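Local coordinates for encapsidation protein (Bacillus phage phi29, PDB 5HD9) that probably serves as the ATPase of the phage DNA packaging motor, driving viral DNA into the capsid, at residues A30-P35 / F63-Q68. Sequence-based numbering, arbitrary orientation.
Sequences AMKVYP and FNDVAQ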
ATOM      1  N   ALA A  30      -7.115  -1.609   7.310  1.00 13.46           N
ATOM      2  CA  ALA A  30      -7.701  -2.501   6.318  1.00 14.40           C
ATOM      3  C   ALA A  30      -6.634  -3.096   5.405  1.00 14.35           C
ATOM      4  O   ALA A  30      -6.726  -4.257   5.000  1.00 13.39           O
ATOM      5  CB  ALA A  30      -8.742  -1.760   5.493  1.00 16.73           C
HETATM    6  N   MSE A  31      -5.621  -2.297   5.084  1.00 15.21           N
HETATM    7  CA  MSE A  31      -4.595  -2.718   4.139  1.00 15.40           C
HETATM    8  C   MSE A  31      -3.464  -3.479   4.829  1.00 13.19           C
HETATM    9  O   MSE A  31      -2.461  -3.823   4.197  1.00 13.22           O
HETATM   10  CB  MSE A  31      -4.044  -1.508   3.381  1.00 17.60           C
HETATM   11  CG  MSE A  31      -5.022  -0.905   2.370  1.00 22.56           C
HETATM   12 SE   MSE A  31      -5.723  -2.219   1.095  1.00 34.55          SE
HETATM   13  CE  MSE A  31      -7.400  -2.672   1.971  1.00 32.51           C
ATOM     14  N   LYS A  32      -3.623  -3.725   6.127  1.00 11.48           N
ATOM     15  CA  LYS A  32      -2.815  -4.723   6.816  1.00 13.51           C
ATOM     16  C   LYS A  32      -3.587  -6.049   6.784  1.00 14.45           C
ATOM     17  O   LYS A  32      -3.032  -7.101   6.466  1.00 17.29           O
ATOM     18  CB  LYS A  32      -2.506  -4.307   8.263  1.00 15.53           C
ATOM     19  CG  LYS A  32      -1.524  -3.138   8.432  1.00 17.83           C
ATOM     20  CD  LYS A  32      -1.206  -2.925   9.919  1.00 21.78           C
ATOM     21  CE  LYS A  32      -0.224  -1.779  10.197  1.00 33.18           C
ATOM     22  NZ  LYS A  32       0.327  -1.100   8.992  1.00 43.07           N
ATOM     23  N   VAL A  33      -4.878  -5.981   7.098  1.00 12.47           N
ATOM     24  CA  VAL A  33      -5.743  -7.161   7.142  1.00 12.37           C
ATOM     25  C   VAL A  33      -5.853  -7.867   5.792  1.00 13.53           C
ATOM     26  O   VAL A  33      -5.819  -9.096   5.728  1.00 14.40           O
ATOM     27  CB  VAL A  33      -7.176  -6.794   7.617  1.00 14.97           C
ATOM     28  CG1 VAL A  33      -8.136  -7.983   7.470  1.00 15.56           C
ATOM     29  CG2 VAL A  33      -7.151  -6.321   9.052  1.00 18.71           C
ATOM     30  N   TYR A  34      -5.998  -7.097   4.718  1.00 13.85           N
ATOM     31  CA  TYR A  34      -6.239  -7.684   3.403  1.00 14.62           C
ATOM     32  C   TYR A  34      -5.077  -8.575   2.946  1.00 12.47           C
ATOM     33  O   TYR A  34      -5.291  -9.748   2.651  1.00 11.99           O
ATOM     34  CB  TYR A  34      -6.517  -6.590   2.365  1.00 17.89           C
ATOM     35  CG  TYR A  34      -6.577  -7.111   0.945  1.00 19.93           C
ATOM     36  CD1 TYR A  34      -7.692  -7.796   0.488  1.00 19.79           C
ATOM     37  CD2 TYR A  34      -5.518  -6.921   0.065  1.00 22.92           C
ATOM     38  CE1 TYR A  34      -7.753  -8.281  -0.805  1.00 21.91           C
ATOM     39  CE2 TYR A  34      -5.569  -7.400  -1.229  1.00 21.94           C
ATOM     40  CZ  TYR A  34      -6.688  -8.080  -1.658  1.00 21.18           C
ATOM     41  OH  TYR A  34      -6.738  -8.555  -2.950  1.00 22.43           O
ATOM     42  N   PRO A  35      -3.845  -8.038   2.894  1.00 11.92           N
ATOM     43  CA  PRO A  35      -2.739  -8.898   2.445  1.00 11.75           C
ATOM     44  C   PRO A  35      -2.455 -10.080   3.376  1.00 10.75           C
ATOM     45  O   PRO A  35      -2.034 -11.133   2.902  1.00 10.39           O
ATOM     46  CB  PRO A  35      -1.538  -7.943   2.398  1.00 13.25           C
ATOM     47  CG  PRO A  35      -1.936  -6.760   3.222  1.00 15.34           C
ATOM     48  CD  PRO A  35      -3.413  -6.646   3.100  1.00 12.16           C
ATOM     49  N   PHE A  63       2.385  -5.570  13.193  1.00 17.17           N
ATOM     50  CA  PHE A  63       1.233  -6.454  13.356  1.00 16.39           C
ATOM     51  C   PHE A  63       0.362  -6.128  14.570  1.00 19.88           C
ATOM     52  O   PHE A  63      -0.685  -6.746  14.759  1.00 21.85           O
ATOM     53  CB  PHE A  63       1.700  -7.908  13.456  1.00 18.25           C
ATOM     54  CG  PHE A  63       2.143  -8.493  12.148  1.00 16.72           C
ATOM     55  CD1 PHE A  63       1.260  -8.587  11.082  1.00 16.04           C
ATOM     56  CD2 PHE A  63       3.434  -8.964  11.984  1.00 15.83           C
ATOM     57  CE1 PHE A  63       1.663  -9.130   9.878  1.00 15.61           C
ATOM     58  CE2 PHE A  63       3.839  -9.509  10.784  1.00 14.25           C
ATOM     59  CZ  PHE A  63       2.953  -9.592   9.728  1.00 14.58           C
ATOM     60  N   ASN A  64       0.778  -5.160  15.384  1.00 21.68           N
ATOM     61  CA  ASN A  64       0.048  -4.834  16.611  1.00 25.97           C
ATOM     62  C   ASN A  64      -1.395  -4.398  16.347  1.00 26.12           C
ATOM     63  O   ASN A  64      -2.298  -4.741  17.110  1.00 29.80           O
ATOM     64  CB  ASN A  64       0.775  -3.737  17.396  1.00 33.00           C
ATOM     65  CG  ASN A  64       2.028  -4.242  18.089  1.00 37.09           C
ATOM     66  OD1 ASN A  64       2.273  -5.446  18.157  1.00 36.47           O
ATOM     67  ND2 ASN A  64       2.822  -3.320  18.619  1.00 41.59           N
ATOM     68  N   ASP A  65      -1.606  -3.636  15.277  1.00 23.91           N
ATOM     69  CA  ASP A  65      -2.947  -3.190  14.904  1.00 28.09           C
ATOM     70  C   ASP A  65      -3.904  -4.363  14.710  1.00 25.96           C
ATOM     71  O   ASP A  65      -5.059  -4.312  15.130  1.00 28.88           O
ATOM     72  CB  ASP A  65      -2.904  -2.366  13.612  1.00 30.42           C
ATOM     73  CG  ASP A  65      -2.427  -0.946  13.832  1.00 33.45           C
ATOM     74  OD1 ASP A  65      -2.605  -0.414  14.946  1.00 33.75           O
ATOM     75  OD2 ASP A  65      -1.881  -0.358  12.874  1.00 31.99           O
ATOM     76  N   VAL A  66      -3.399  -5.421  14.088  1.00 22.21           N
ATOM     77  CA  VAL A  66      -4.244  -6.476  13.545  1.00 25.29           C
ATOM     78  C   VAL A  66      -4.056  -7.820  14.245  1.00 25.88           C
ATOM     79  O   VAL A  66      -4.616  -8.830  13.820  1.00 25.08           O
ATOM     80  CB  VAL A  66      -3.964  -6.649  12.040  1.00 22.62           C
ATOM     81  CG1 VAL A  66      -4.232  -5.342  11.310  1.00 23.24           C
ATOM     82  CG2 VAL A  66      -2.520  -7.091  11.812  1.00 21.84           C
ATOM     83  N   ALA A  67      -3.266  -7.832  15.314  1.00 27.54           N
ATOM     84  CA  ALA A  67      -2.959  -9.069  16.023  1.00 30.74           C
ATOM     85  C   ALA A  67      -4.223  -9.754  16.538  1.00 25.00           C
ATOM     86  O   ALA A  67      -4.296 -10.980  16.582  1.00 25.33           O
ATOM     87  CB  ALA A  67      -2.005  -8.793  17.175  1.00 38.54           C
ATOM     88  N   GLN A  68      -5.223  -8.963  16.915  1.00 26.26           N
ATOM     89  CA  GLN A  68      -6.446  -9.515  17.486  1.00 27.87           C
ATOM     90  C   GLN A  68      -7.329 -10.154  16.410  1.00 26.06           C
ATOM     91  O   GLN A  68      -8.244 -10.911  16.725  1.00 27.95           O
ATOM     92  CB  GLN A  68      -7.233  -8.430  18.232  1.00 33.75           C
ATOM     93  CG  GLN A  68      -6.376  -7.471  19.060  1.00 36.60           C
ATOM     94  CD  GLN A  68      -5.426  -8.181  20.012  1.00 35.99           C
ATOM     95  OE1 GLN A  68      -5.707  -9.281  20.488  1.00 32.98           O
ATOM     96  NE2 GLN A  68      -4.290  -7.550  20.291  1.00 36.30           N
TER
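The carboxylate of D65 meets the aliphatic end of K32 through one oxygen rather than across a face: OD2 lies 3.5 Å from K32 CE, with K32 CD somewhat farther off. F63 starts out directed away from 30-35, but its ring swings back to pack on I36 farther along the same helix and meets F82 with the planes at about 75°. K32 runs extended as far as CE, then bends at its last torsion, where NZ eclipses CG (chi4 -3°). This bend turns the ammonium away from the acid, back toward the helix side; NZ ends 4.5 Å from D65 OD2, and any attraction is probably modest. These residues join the helix after the probable Walker A loop of a P-loop NTPase (ASCE) fold to the excursion between strands 45-50 and 75-78. K32 lies near that loop without touching it. Next along the chain, V66 points one methyl at the helix: CG1, anti to its own carbonyl carbon (chi1 -59°), sits 3.7 Å from K32 CB and 3.8 Å from V33 CG2. Y29 and I36 extend this apolar surface along the helix. Within the loop, V66 N donates to F63 O at 3.1 Å, a turn that brings D65 and V66 together toward the helix.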